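Local coordinates for D-ribose pyranase (Bacillus subtilis, PDB 1OGD), which probably interconverts the beta-pyran and beta-furan forms of D-ribose, the first of two steps to D-ribose 5-phosphate, and works as a homodecamer, at residues Asp17-Thr21 with Gln126-Leu130; Ile26-Gly30 with Glu116-Tyr120; Val37-Ser43 with Ala108-Thr114; Lys66-Glu72 with Glu92-His98; Ser97-Phe101 with Tyr120-Ile124. All blocks are in the same frame, centred on the assembly; numbering follows the deposited sequence.

Contact 1: residues Asp17-Thr21 with Gln126-Leu130; sequences DLGHT and QAGVL. With RIP (beta-D-ribopyranose), chain H.
The loop L18-T21 and Q126-V129 run 104° apart, end to end, where strand 123-127 finishes. T21 CA lies nearest A127 CA (4.8 Å), and H20 CA nearest G128 CA (5.2 Å). H20 (-54/124) and T21 (87/-7) have the backbone angles of the centre of a type II turn. This turn presents T21 N to A127 O, a near-linear hydrogen bond of 2.9 Å. A127 points its CB toward the loop. A127 CB packs 3.4 Å from G19 O and 4.5 Å from L18 CB; L18 is m,t. This one backbone bond joins the loop to the strand end, and H20 extends beside it. H20 has been inferred to be the proton donor of the active site. Its chi1 is t (-166°) and its chi2 is -165°. H20 CD2 then sits 3.3 Å from A127 O at the ring edge. V129, chi1 p, covers one face of the H20 ring in a CH-pi contact, with CB 4.2 Å from the centroid and 13° off the normal. H20 ND1 donates to O5 of ribopyranose at 2.8 Å, and H20 NE2 is hydrogen-bonded to E65. The same sugar is bound by D28 and H98 of a neighbouring subunit, so this pocket spans two chains. Q126, chi1 and chi2 both t, brings CG within 3.5 Å of T21 O.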
# COMPACT_ATOMS: atom_id res chain seq x y z
N ASP A 17 2.37 19.26 12.05
CA ASP A 17 1.02 19.28 11.49
C ASP A 17 -0.04 19.80 12.44
O ASP A 17 -1.19 19.98 12.04
CB ASP A 17 0.61 17.89 11.00
CG ASP A 17 1.25 17.53 9.68
OD1 ASP A 17 1.37 18.43 8.82
OD2 ASP A 17 1.63 16.36 9.48
N LEU A 18 0.33 20.06 13.69
CA LEU A 18 -0.64 20.54 14.66
C LEU A 18 -1.30 21.86 14.26
O LEU A 18 -0.63 22.81 13.84
CB LEU A 18 -0.00 20.70 16.04
CG LEU A 18 0.32 19.43 16.82
CD1 LEU A 18 0.98 19.79 18.14
CD2 LEU A 18 -0.96 18.64 17.06
N GLY A 19 -2.61 21.88 14.39
CA GLY A 19 -3.39 23.07 14.09
C GLY A 19 -4.16 23.39 15.36
O GLY A 19 -4.18 22.57 16.28
N HIS A 20 -4.80 24.54 15.42
CA HIS A 20 -5.55 24.92 16.61
C HIS A 20 -6.58 23.88 17.03
O HIS A 20 -7.45 23.50 16.25
CB HIS A 20 -6.26 26.26 16.37
CG HIS A 20 -6.77 26.90 17.63
ND1 HIS A 20 -7.69 27.93 17.62
CD2 HIS A 20 -6.49 26.65 18.93
CE1 HIS A 20 -7.95 28.29 18.86
NE2 HIS A 20 -7.23 27.54 19.68
N THR A 21 -6.47 23.44 18.28
CA THR A 21 -7.35 22.45 18.92
C THR A 21 -6.97 20.98 18.73
O THR A 21 -7.58 20.11 19.35
CB THR A 21 -8.86 22.62 18.54
OG1 THR A 21 -9.09 22.21 17.18
CG2 THR A 21 -9.30 24.06 18.72
N GLN A 126 -3.97 20.09 24.38
CA GLN A 126 -4.73 20.65 23.27
C GLN A 126 -3.98 21.85 22.71
O GLN A 126 -3.71 22.82 23.43
CB GLN A 126 -6.12 21.07 23.74
CG GLN A 126 -7.08 21.33 22.59
CD GLN A 126 -8.48 21.65 23.07
OE1 GLN A 126 -8.84 22.82 23.24
NE2 GLN A 126 -9.28 20.61 23.29
N ALA A 127 -3.64 21.77 21.43
CA ALA A 127 -2.89 22.81 20.74
C ALA A 127 -3.56 24.18 20.71
O ALA A 127 -4.75 24.31 20.42
CB ALA A 127 -2.57 22.36 19.32
N GLY A 128 -2.77 25.21 20.99
CA GLY A 128 -3.29 26.57 20.94
C GLY A 128 -2.92 27.16 19.60
O GLY A 128 -2.69 26.43 18.64
N VAL A 129 -2.88 28.49 19.51
CA VAL A 129 -2.52 29.15 18.26
C VAL A 129 -1.48 30.23 18.54
O VAL A 129 -1.46 30.83 19.62
CB VAL A 129 -3.79 29.74 17.59
CG1 VAL A 129 -4.38 30.83 18.46
CG2 VAL A 129 -3.45 30.25 16.19
N LEU A 130 -0.59 30.47 17.57
CA LEU A 130 0.48 31.46 17.72
C LEU A 130 0.13 32.90 17.35
O LEU A 130 1.02 33.75 17.30
CB LEU A 130 1.70 31.02 16.92
CG LEU A 130 2.32 29.68 17.33
CD1 LEU A 130 3.44 29.32 16.37
CD2 LEU A 130 2.84 29.78 18.76
C1 RIP H . -7.70 28.50 13.95
C2 RIP H . -7.47 29.38 12.75
C3 RIP H . -8.38 30.59 12.81
C4 RIP H . -8.26 31.38 14.11
C5 RIP H . -8.51 30.41 15.27
O1 RIP H . -8.97 27.88 13.89
O2 RIP H . -6.11 29.75 12.76
O3 RIP H . -8.15 31.43 11.71
O4 RIP H . -6.97 31.93 14.26
O5 RIP H . -7.67 29.24 15.20

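Contact 2: residues Ile26-Gly30 with Glu116-Tyr120; sequences IADAG and EFTPY. With RIP (beta-D-ribopyranose), chain G.
D28 CB lies over the E116 carbonyl, 3.2 Å from E116 O, with the two CA atoms 4.6 Å apart. At D28-A29 the chain turns, and A29 N donates to E116 O (3.0 Å, 175°). A29 CB packs 3.5 Å from F117 CE1. F131 of a neighbouring subunit also meets the F117 ring. With chi1 p (57°), D28 OD2 accepts from G30 N at 2.8 Å, an Asx turn, and D28 OD1 lies 3.5 Å from T118 O. Within 116-120, T118 OG1 donates to E116 OE2 (3.0 Å) and bonds N77, while E116 OE1 accepts from F51 N. Y120 is in the left-handed region (53/34). One face of its ring covers ribopyranose C4, and Y120 N gives a weak bond to sugar O3 (2.7 Å). A CB on G30 would clash with sugar O2. Both D28 oxygens bind the substrate: O3 donates to OD1 at a very short 2.5 Å and O2 to OD2 at 2.7 Å. Accepting from both hydroxyls is consistent with an ionised carboxylate.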
# COMPACT_ATOMS: atom_id res chain seq x y z
N ILE A 26 0.09 12.13 26.21
CA ILE A 26 1.34 11.69 26.83
C ILE A 26 0.81 10.62 27.77
O ILE A 26 -0.07 10.88 28.58
CB ILE A 26 2.01 12.81 27.65
CG1 ILE A 26 2.42 13.95 26.72
CG2 ILE A 26 3.26 12.25 28.33
CD1 ILE A 26 2.92 15.19 27.44
N ALA A 27 1.34 9.41 27.66
CA ALA A 27 0.82 8.32 28.47
C ALA A 27 1.83 7.56 29.28
O ALA A 27 3.03 7.58 28.99
CB ALA A 27 0.07 7.34 27.56
N ASP A 28 1.34 6.88 30.32
CA ASP A 28 2.21 6.04 31.13
C ASP A 28 2.30 4.72 30.36
O ASP A 28 1.67 4.57 29.31
CB ASP A 28 1.64 5.84 32.55
CG ASP A 28 0.23 5.24 32.57
OD1 ASP A 28 -0.59 5.74 33.37
OD2 ASP A 28 -0.05 4.28 31.82
N ALA A 29 3.09 3.78 30.86
CA ALA A 29 3.29 2.51 30.18
C ALA A 29 2.08 1.59 30.06
O ALA A 29 2.12 0.59 29.33
CB ALA A 29 4.44 1.76 30.83
N GLY A 30 0.98 1.92 30.74
CA GLY A 30 -0.17 1.05 30.68
C GLY A 30 -1.36 1.49 29.86
O GLY A 30 -2.22 0.67 29.55
N GLU A 116 6.78 5.73 32.32
CA GLU A 116 6.14 5.99 33.61
C GLU A 116 5.33 4.81 34.13
O GLU A 116 4.37 4.37 33.50
CB GLU A 116 5.23 7.21 33.50
CG GLU A 116 4.71 7.72 34.84
CD GLU A 116 5.82 8.25 35.72
OE1 GLU A 116 6.60 9.11 35.25
OE2 GLU A 116 5.93 7.82 36.89
N PHE A 117 5.72 4.31 35.31
CA PHE A 117 5.03 3.20 35.95
C PHE A 117 4.20 3.61 37.16
O PHE A 117 4.19 2.91 38.17
CB PHE A 117 6.04 2.13 36.38
CG PHE A 117 6.19 0.99 35.40
CD1 PHE A 117 6.42 1.24 34.05
CD2 PHE A 117 6.12 -0.33 35.84
CE1 PHE A 117 6.58 0.18 33.15
CE2 PHE A 117 6.28 -1.39 34.94
CZ PHE A 117 6.51 -1.13 33.59
N THR A 118 3.51 4.75 37.07
CA THR A 118 2.66 5.19 38.17
C THR A 118 1.24 5.42 37.65
O THR A 118 1.06 5.85 36.51
CB THR A 118 3.18 6.49 38.85
OG1 THR A 118 3.17 7.57 37.92
CG2 THR A 118 4.58 6.28 39.38
N PRO A 119 0.23 5.13 38.48
CA PRO A 119 -1.20 5.26 38.17
C PRO A 119 -1.68 6.60 37.61
O PRO A 119 -1.39 7.67 38.15
CB PRO A 119 -1.87 4.95 39.51
CG PRO A 119 -0.93 3.99 40.14
CD PRO A 119 0.41 4.62 39.85
N TYR A 120 -2.43 6.51 36.52
CA TYR A 120 -3.03 7.65 35.84
C TYR A 120 -2.10 8.81 35.46
O TYR A 120 -2.51 9.97 35.47
CB TYR A 120 -4.20 8.18 36.67
CG TYR A 120 -5.15 7.08 37.10
CD1 TYR A 120 -4.94 6.36 38.28
CD2 TYR A 120 -6.23 6.72 36.29
CE1 TYR A 120 -5.79 5.31 38.64
CE2 TYR A 120 -7.08 5.67 36.64
CZ TYR A 120 -6.85 4.98 37.82
OH TYR A 120 -7.69 3.94 38.17
C1 RIP G . -4.29 2.30 32.25
C2 RIP G . -3.29 3.37 32.61
C3 RIP G . -3.75 4.10 33.86
C4 RIP G . -4.03 3.18 35.04
C5 RIP G . -5.04 2.13 34.58
O1 RIP G . -5.50 2.85 31.79
O2 RIP G . -2.04 2.75 32.80
O3 RIP G . -2.83 5.09 34.22
O4 RIP G . -2.86 2.51 35.46
O5 RIP G . -4.62 1.45 33.38

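Contact 3: residues Val37-Ser43 with Ala108-Thr114; sequences VLKIDLS and AKAVIRT
D41 OD1 and R113 NH1 form a salt bridge of 2.8 Å at the guanidinium edge. Both side chains leave the same face of the sheet with chi1 t. D41 OD2 accepts from S43 N (3.0 Å), an Asx turn at the end of strand 38-41, and also from S43 OG (2.6 Å). This strand runs parallel to strand 110-113, with axes 4.7 Å apart crossing at -19°. K39 pairs with V111, I40 with I112 and D41 with R113. The backbone bonds are V111 N to L38 O (2.8 Å) and, each at 2.9 Å, I40 N to V111 O, R113 N to I40 O and L42 N to R113 O. V37 CG1 touches V111 CG2 at 3.7 Å. On the other face I40 and I112 meet helix 9-17, and L42 CD1 sits 3.6 Å from I112 CG2. R113 also bonds A29 O of its own chain and L7 O of a neighbouring subunit, where D41 bonds S9. The ion pair therefore belongs to a polar network joining two subunits.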
# COMPACT_ATOMS: atom_id res chain seq x y z
N VAL A 37 -4.89 5.27 15.99
CA VAL A 37 -4.13 6.39 16.52
C VAL A 37 -2.64 6.06 16.53
O VAL A 37 -2.24 5.00 17.00
CB VAL A 37 -4.58 6.75 17.96
CG1 VAL A 37 -3.72 7.88 18.51
CG2 VAL A 37 -6.04 7.17 17.95
N LEU A 38 -1.84 6.97 15.98
CA LEU A 38 -0.40 6.77 15.91
C LEU A 38 0.22 6.66 17.30
O LEU A 38 -0.06 7.46 18.20
CB LEU A 38 0.26 7.93 15.17
CG LEU A 38 1.79 7.89 15.10
CD1 LEU A 38 2.25 6.69 14.27
CD2 LEU A 38 2.30 9.20 14.49
N LYS A 39 1.09 5.66 17.46
CA LYS A 39 1.76 5.43 18.73
C LYS A 39 3.26 5.63 18.61
O LYS A 39 3.93 4.99 17.79
CB LYS A 39 1.45 4.01 19.20
CG LYS A 39 2.09 3.60 20.51
CD LYS A 39 1.74 2.15 20.78
CE LYS A 39 2.29 1.64 22.08
NZ LYS A 39 1.87 0.23 22.24
N ILE A 40 3.81 6.52 19.42
CA ILE A 40 5.24 6.78 19.42
C ILE A 40 5.73 6.39 20.81
O ILE A 40 5.44 7.07 21.79
CB ILE A 40 5.51 8.26 19.14
CG1 ILE A 40 4.92 8.65 17.78
CG2 ILE A 40 7.01 8.52 19.14
CD1 ILE A 40 4.99 10.13 17.44
N ASP A 41 6.46 5.29 20.87
CA ASP A 41 6.95 4.75 22.13
C ASP A 41 8.38 5.19 22.44
O ASP A 41 9.33 4.77 21.76
CB ASP A 41 6.84 3.23 22.09
CG ASP A 41 6.99 2.57 23.44
OD1 ASP A 41 6.73 1.35 23.52
OD2 ASP A 41 7.37 3.26 24.42
N LEU A 42 8.54 6.02 23.47
CA LEU A 42 9.85 6.53 23.86
C LEU A 42 10.44 5.76 25.04
O LEU A 42 11.59 5.98 25.40
CB LEU A 42 9.75 8.01 24.25
CG LEU A 42 9.22 9.00 23.21
CD1 LEU A 42 9.04 10.37 23.85
CD2 LEU A 42 10.19 9.07 22.03
N SER A 43 9.65 4.86 25.62
CA SER A 43 10.10 4.10 26.77
C SER A 43 11.37 3.29 26.52
O SER A 43 11.60 2.78 25.42
CB SER A 43 8.99 3.16 27.27
OG SER A 43 8.76 2.11 26.36
N ALA A 108 -7.06 11.88 19.36
CA ALA A 108 -5.68 12.35 19.40
C ALA A 108 -4.94 12.06 18.10
O ALA A 108 -5.21 11.06 17.43
CB ALA A 108 -4.95 11.69 20.55
N LYS A 109 -4.00 12.94 17.75
CA LYS A 109 -3.21 12.77 16.54
C LYS A 109 -2.13 11.73 16.83
O LYS A 109 -1.58 11.13 15.92
CB LYS A 109 -2.55 14.09 16.14
CG LYS A 109 -3.53 15.20 15.80
CD LYS A 109 -4.37 14.82 14.59
CE LYS A 109 -5.46 15.86 14.32
NZ LYS A 109 -6.30 15.47 13.15
N ALA A 110 -1.85 11.52 18.11
CA ALA A 110 -0.83 10.56 18.49
C ALA A 110 -0.81 10.36 20.00
O ALA A 110 -1.29 11.20 20.76
CB ALA A 110 0.55 11.04 18.03
N VAL A 111 -0.26 9.22 20.40
CA VAL A 111 -0.11 8.90 21.81
C VAL A 111 1.37 8.68 22.00
O VAL A 111 2.00 7.92 21.27
CB VAL A 111 -0.87 7.60 22.19
CG1 VAL A 111 -0.58 7.24 23.65
CG2 VAL A 111 -2.37 7.81 22.00
N ILE A 112 1.95 9.40 22.97
CA ILE A 112 3.36 9.27 23.26
C ILE A 112 3.49 8.43 24.53
O ILE A 112 3.05 8.84 25.61
CB ILE A 112 4.00 10.65 23.45
CG1 ILE A 112 3.69 11.52 22.23
CG2 ILE A 112 5.49 10.52 23.62
CD1 ILE A 112 3.95 13.00 22.43
N ARG A 113 4.06 7.24 24.38
CA ARG A 113 4.21 6.34 25.50
C ARG A 113 5.54 6.57 26.22
O ARG A 113 6.60 6.49 25.62
CB ARG A 113 4.13 4.89 25.01
CG ARG A 113 4.15 3.85 26.12
CD ARG A 113 3.95 2.45 25.55
NE ARG A 113 3.85 1.43 26.59
CZ ARG A 113 4.70 0.43 26.75
NH1 ARG A 113 5.74 0.29 25.93
NH2 ARG A 113 4.52 -0.45 27.72
N THR A 114 5.46 6.85 27.52
CA THR A 114 6.66 7.07 28.33
C THR A 114 6.90 5.81 29.15
O THR A 114 6.14 4.85 29.07
CB THR A 114 6.47 8.26 29.29
OG1 THR A 114 5.48 7.92 30.27
CG2 THR A 114 6.02 9.50 28.53

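Contact 4: residues Lys66-Glu72 with Glu92-His98; sequences KVIAAAE and EIEYLSH. With RIP (beta-D-ribopyranose), chain G.
Strands 64-70 and 92-96 are parallel neighbours joined through helices 72-76 and 78-87, a beta-alpha-beta crossover. The axes of 66-70 and 92-96 approach to 4.7 Å and cross at -27°. E92 pairs with K66, and its O accepts from V67 N at 2.8 Å. I93 pairs with V67 and packs CG1 4.3 Å from V67 CB. E94 pairs with I68; E94 N donates to V67 O (2.9 Å) and E94 O accepts from A69 N (3.0 Å). With chi1 and chi2 t, E94 OE1 reaches K66 NZ at 2.9 Å, a salt bridge made by a fully extended, all-t lysine. Y95 (chi1 m) pairs with A69, leaves on the same face as I93, and sets CE2 4.2 Å from A69 CB. Its OH bonds E85, and K74 makes a cation-pi contact with the ring. L96 N donates to A69 O (3.1 Å), and L96 O accepts from A71 N at a short 2.6 Å. L96 CD1 meets I68 CG2 at 4.0 Å. S97 is the N-cap of helix 98-104. H98 is the first residue of that helix, and its N donates to E72 OE1 (3.2 Å). H98 chi1 is t and chi2 66°. A70 CB lies at the ring edge, 4.1 Å from H98 ND1, while H98 NE2 hydrogen-bonds ribopyranose O1 at 2.8 Å.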
# COMPACT_ATOMS: atom_id res chain seq x y z
N LYS A 66 -4.92 24.13 26.53
CA LYS A 66 -5.74 23.40 27.49
C LYS A 66 -5.17 22.01 27.74
O LYS A 66 -4.70 21.34 26.81
CB LYS A 66 -7.17 23.28 26.97
CG LYS A 66 -8.13 22.56 27.90
CD LYS A 66 -9.51 22.46 27.26
CE LYS A 66 -10.49 21.73 28.16
NZ LYS A 66 -11.83 21.61 27.52
N VAL A 67 -5.20 21.59 29.00
CA VAL A 67 -4.69 20.28 29.39
C VAL A 67 -5.85 19.47 29.95
O VAL A 67 -6.73 20.02 30.61
CB VAL A 67 -3.60 20.40 30.48
CG1 VAL A 67 -2.98 19.04 30.75
CG2 VAL A 67 -2.53 21.40 30.04
N ILE A 68 -5.85 18.17 29.69
CA ILE A 68 -6.91 17.30 30.17
C ILE A 68 -6.30 16.07 30.82
O ILE A 68 -5.46 15.40 30.23
CB ILE A 68 -7.83 16.85 29.01
CG1 ILE A 68 -8.39 18.09 28.30
CG2 ILE A 68 -8.98 16.00 29.55
CD1 ILE A 68 -9.18 17.77 27.05
N ALA A 69 -6.70 15.80 32.06
CA ALA A 69 -6.21 14.65 32.80
C ALA A 69 -7.39 13.97 33.49
O ALA A 69 -8.49 14.51 33.51
CB ALA A 69 -5.18 15.09 33.83
N ALA A 70 -7.16 12.78 34.02
CA ALA A 70 -8.22 12.05 34.71
C ALA A 70 -8.26 12.49 36.17
O ALA A 70 -7.21 12.64 36.80
CB ALA A 70 -7.99 10.55 34.61
N ALA A 71 -9.46 12.69 36.71
CA ALA A 71 -9.62 13.10 38.10
C ALA A 71 -8.84 12.16 39.02
O ALA A 71 -8.20 12.60 39.98
CB ALA A 71 -11.10 13.10 38.48
N GLU A 72 -8.89 10.87 38.71
CA GLU A 72 -8.20 9.85 39.49
C GLU A 72 -6.75 10.17 39.80
O GLU A 72 -6.21 9.70 40.81
CB GLU A 72 -8.25 8.50 38.77
CG GLU A 72 -9.63 7.86 38.68
CD GLU A 72 -10.51 8.48 37.62
OE1 GLU A 72 -11.62 7.95 37.41
OE2 GLU A 72 -10.11 9.49 37.01
N GLU A 92 -5.65 26.13 30.89
CA GLU A 92 -6.85 25.63 31.54
C GLU A 92 -6.71 24.12 31.74
O GLU A 92 -6.50 23.38 30.78
CB GLU A 92 -8.07 25.92 30.66
CG GLU A 92 -9.35 25.24 31.13
CD GLU A 92 -10.47 25.38 30.13
OE1 GLU A 92 -11.57 24.86 30.39
OE2 GLU A 92 -10.25 26.01 29.07
N ILE A 93 -6.82 23.67 32.98
CA ILE A 93 -6.71 22.25 33.27
C ILE A 93 -8.07 21.65 33.60
O ILE A 93 -8.71 22.04 34.58
CB ILE A 93 -5.76 22.00 34.45
CG1 ILE A 93 -4.37 22.54 34.11
CG2 ILE A 93 -5.67 20.51 34.75
CD1 ILE A 93 -3.35 22.35 35.21
N GLU A 94 -8.52 20.72 32.77
CA GLU A 94 -9.80 20.07 32.95
C GLU A 94 -9.63 18.61 33.37
O GLU A 94 -8.78 17.89 32.83
CB GLU A 94 -10.61 20.17 31.66
CG GLU A 94 -11.93 19.42 31.68
CD GLU A 94 -12.72 19.58 30.39
OE1 GLU A 94 -12.12 19.40 29.31
OE2 GLU A 94 -13.93 19.88 30.45
N TYR A 95 -10.43 18.17 34.34
CA TYR A 95 -10.38 16.80 34.83
C TYR A 95 -11.65 16.04 34.48
O TYR A 95 -12.76 16.58 34.57
CB TYR A 95 -10.19 16.76 36.34
CG TYR A 95 -8.85 17.27 36.80
CD1 TYR A 95 -8.63 18.64 37.00
CD2 TYR A 95 -7.80 16.40 37.01
CE1 TYR A 95 -7.39 19.11 37.40
CE2 TYR A 95 -6.55 16.86 37.41
CZ TYR A 95 -6.35 18.21 37.60
OH TYR A 95 -5.11 18.67 37.99
N LEU A 96 -11.48 14.79 34.07
CA LEU A 96 -12.60 13.94 33.70
C LEU A 96 -12.34 12.58 34.31
O LEU A 96 -11.24 12.31 34.79
CB LEU A 96 -12.68 13.79 32.18
CG LEU A 96 -12.74 15.06 31.34
CD1 LEU A 96 -12.70 14.67 29.87
CD2 LEU A 96 -14.00 15.84 31.65
N SER A 97 -13.35 11.71 34.29
CA SER A 97 -13.17 10.37 34.82
C SER A 97 -12.22 9.69 33.83
O SER A 97 -12.14 10.09 32.67
CB SER A 97 -14.51 9.63 34.86
OG SER A 97 -15.05 9.48 33.56
N HIS A 98 -11.51 8.67 34.30
CA HIS A 98 -10.58 7.96 33.43
C HIS A 98 -11.29 7.38 32.20
O HIS A 98 -10.70 7.32 31.12
CB HIS A 98 -9.90 6.83 34.20
CG HIS A 98 -8.82 6.14 33.42
ND1 HIS A 98 -7.66 6.78 33.05
CD2 HIS A 98 -8.74 4.88 32.94
CE1 HIS A 98 -6.90 5.93 32.37
NE2 HIS A 98 -7.53 4.78 32.29
C1 RIP G . -4.29 2.30 32.25
C2 RIP G . -3.29 3.37 32.61
C3 RIP G . -3.75 4.10 33.86
C4 RIP G . -4.03 3.18 35.04
C5 RIP G . -5.04 2.13 34.58
O1 RIP G . -5.50 2.85 31.79
O2 RIP G . -2.04 2.75 32.80
O3 RIP G . -2.83 5.09 34.22
O4 RIP G . -2.86 2.51 35.46
O5 RIP G . -4.62 1.45 33.38

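Contact 5: residues Ser97-Phe101 with Tyr120-Ile124; sequences SHEEF and YANCI. With RIP (beta-D-ribopyranose), chain G.
This is a helix-on-strand contact at the substrate pocket, made by the first turn of helix 98-104 and the loop leading into strand 123-127. Side chains make it, with CA atoms no nearer than 7.9 Å (H98 to Y120). S97 is the N-cap: S97 OG accepts a weak 3.3 Å bond from E100 N, and F101 N donates to S97 O at 3.0 Å. H98 (chi1 t, chi2 66°) points toward the loop. Y120 (chi1 m, chi2 88°) turns its ring edge to the H98 face. This T-shaped pair has centroids 5.0 Å apart and planes at 89°, with Y120 CD2 3.5 Å from H98 ND1. The pair borders ribopyranose: H98 NE2 hydrogen-bonds O1 at 2.8 Å, and Y120 N bonds O3 weakly at 2.7 Å. A121 centres an inverse gamma turn. One helical turn on from H98, F101 (chi1 t, chi2 81°) sends CE2 to 3.7 Å from N122 CB and CE1 to 3.8 Å from I124 CG1. C123 points away from the helix and meets F51 of helix 51-61. Strand 123-127 runs between strands 23-27 and 64-70, bonding I26 and I68, while helix 72-76 touches Y120 through E72 and S76.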
# COMPACT_ATOMS: atom_id res chain seq x y z
N SER A 97 -13.35 11.71 34.29
CA SER A 97 -13.17 10.37 34.82
C SER A 97 -12.22 9.69 33.83
O SER A 97 -12.14 10.09 32.67
CB SER A 97 -14.51 9.63 34.86
OG SER A 97 -15.05 9.48 33.56
N HIS A 98 -11.51 8.67 34.30
CA HIS A 98 -10.58 7.96 33.43
C HIS A 98 -11.29 7.38 32.20
O HIS A 98 -10.70 7.32 31.12
CB HIS A 98 -9.90 6.83 34.20
CG HIS A 98 -8.82 6.14 33.42
ND1 HIS A 98 -7.66 6.78 33.05
CD2 HIS A 98 -8.74 4.88 32.94
CE1 HIS A 98 -6.90 5.93 32.37
NE2 HIS A 98 -7.53 4.78 32.29
N GLU A 99 -12.54 6.97 32.37
CA GLU A 99 -13.30 6.41 31.26
C GLU A 99 -13.55 7.43 30.16
O GLU A 99 -13.38 7.13 28.98
CB GLU A 99 -14.63 5.84 31.76
CG GLU A 99 -14.48 4.62 32.64
CD GLU A 99 -13.67 3.52 31.98
OE1 GLU A 99 -14.05 3.07 30.87
OE2 GLU A 99 -12.64 3.10 32.56
N GLU A 100 -13.98 8.63 30.54
CA GLU A 100 -14.23 9.68 29.56
C GLU A 100 -12.90 10.05 28.91
O GLU A 100 -12.84 10.30 27.70
CB GLU A 100 -14.81 10.92 30.24
CG GLU A 100 -16.11 10.70 30.98
CD GLU A 100 -16.62 11.98 31.61
OE1 GLU A 100 -17.01 12.90 30.86
OE2 GLU A 100 -16.62 12.07 32.86
N PHE A 101 -11.84 10.08 29.71
CA PHE A 101 -10.51 10.40 29.24
C PHE A 101 -10.13 9.50 28.07
O PHE A 101 -9.73 9.98 27.00
CB PHE A 101 -9.49 10.22 30.37
CG PHE A 101 -8.08 10.59 29.99
CD1 PHE A 101 -7.67 11.92 30.00
CD2 PHE A 101 -7.17 9.61 29.62
CE1 PHE A 101 -6.37 12.27 29.65
CE2 PHE A 101 -5.87 9.95 29.26
CZ PHE A 101 -5.47 11.28 29.28
N TYR A 120 -2.43 6.51 36.52
CA TYR A 120 -3.03 7.65 35.84
C TYR A 120 -2.10 8.81 35.46
O TYR A 120 -2.51 9.97 35.47
CB TYR A 120 -4.20 8.18 36.67
CG TYR A 120 -5.15 7.08 37.10
CD1 TYR A 120 -4.94 6.36 38.28
CD2 TYR A 120 -6.23 6.72 36.29
CE1 TYR A 120 -5.79 5.31 38.64
CE2 TYR A 120 -7.08 5.67 36.64
CZ TYR A 120 -6.85 4.98 37.82
OH TYR A 120 -7.69 3.94 38.17
N ALA A 121 -0.86 8.48 35.12
CA ALA A 121 0.08 9.50 34.70
C ALA A 121 -0.11 9.69 33.19
O ALA A 121 0.75 9.32 32.40
CB ALA A 121 1.51 9.06 34.99
N ASN A 122 -1.26 10.26 32.81
CA ASN A 122 -1.59 10.51 31.41
C ASN A 122 -2.24 11.88 31.27
O ASN A 122 -2.94 12.34 32.17
CB ASN A 122 -2.59 9.49 30.85
CG ASN A 122 -2.24 8.06 31.19
OD1 ASN A 122 -2.84 7.47 32.09
ND2 ASN A 122 -1.28 7.48 30.47
N CYS A 123 -2.03 12.54 30.14
CA CYS A 123 -2.68 13.82 29.91
C CYS A 123 -2.76 14.12 28.42
O CYS A 123 -1.95 13.65 27.63
CB CYS A 123 -1.94 14.96 30.63
SG CYS A 123 -0.39 15.44 29.89
N ILE A 124 -3.77 14.91 28.06
CA ILE A 124 -3.98 15.32 26.69
C ILE A 124 -3.64 16.80 26.59
O ILE A 124 -4.12 17.61 27.39
CB ILE A 124 -5.45 15.13 26.27
CG1 ILE A 124 -5.76 13.64 26.11
CG2 ILE A 124 -5.73 15.89 24.97
CD1 ILE A 124 -7.23 13.35 25.85
C1 RIP G . -4.29 2.30 32.25
C2 RIP G . -3.29 3.37 32.61
C3 RIP G . -3.75 4.10 33.86
C4 RIP G . -4.03 3.18 35.04
C5 RIP G . -5.04 2.13 34.58
O1 RIP G . -5.50 2.85 31.79
O2 RIP G . -2.04 2.75 32.80
O3 RIP G . -2.83 5.09 34.22
O4 RIP G . -2.86 2.51 35.46
O5 RIP G . -4.62 1.45 33.38

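In the fold
Contacts 3 and 5 are the more buried; contacts 1, 2 and 4 are partly buried. All five reach one mixed sheet. Contacts 3 and 4 are parallel strand pairs at its two ends, on opposite sides of the chain's centre. Contact 3 meets other subunits, while no other protein chain touches contact 4. Contacts 2, 4 and 5 converge on one ribopyranose: 2 and 5 share Y120, 4 and 5 share H98. Contact 1 lies about 24 Å from contact 2, centre to centre, and serves another sugar with its histidine. Its Q126 N meets K66 O of contact 4 at 2.8 Å. Backbone bonds and salt bridges dominate the strand pairs; ring packing dominates contact 5.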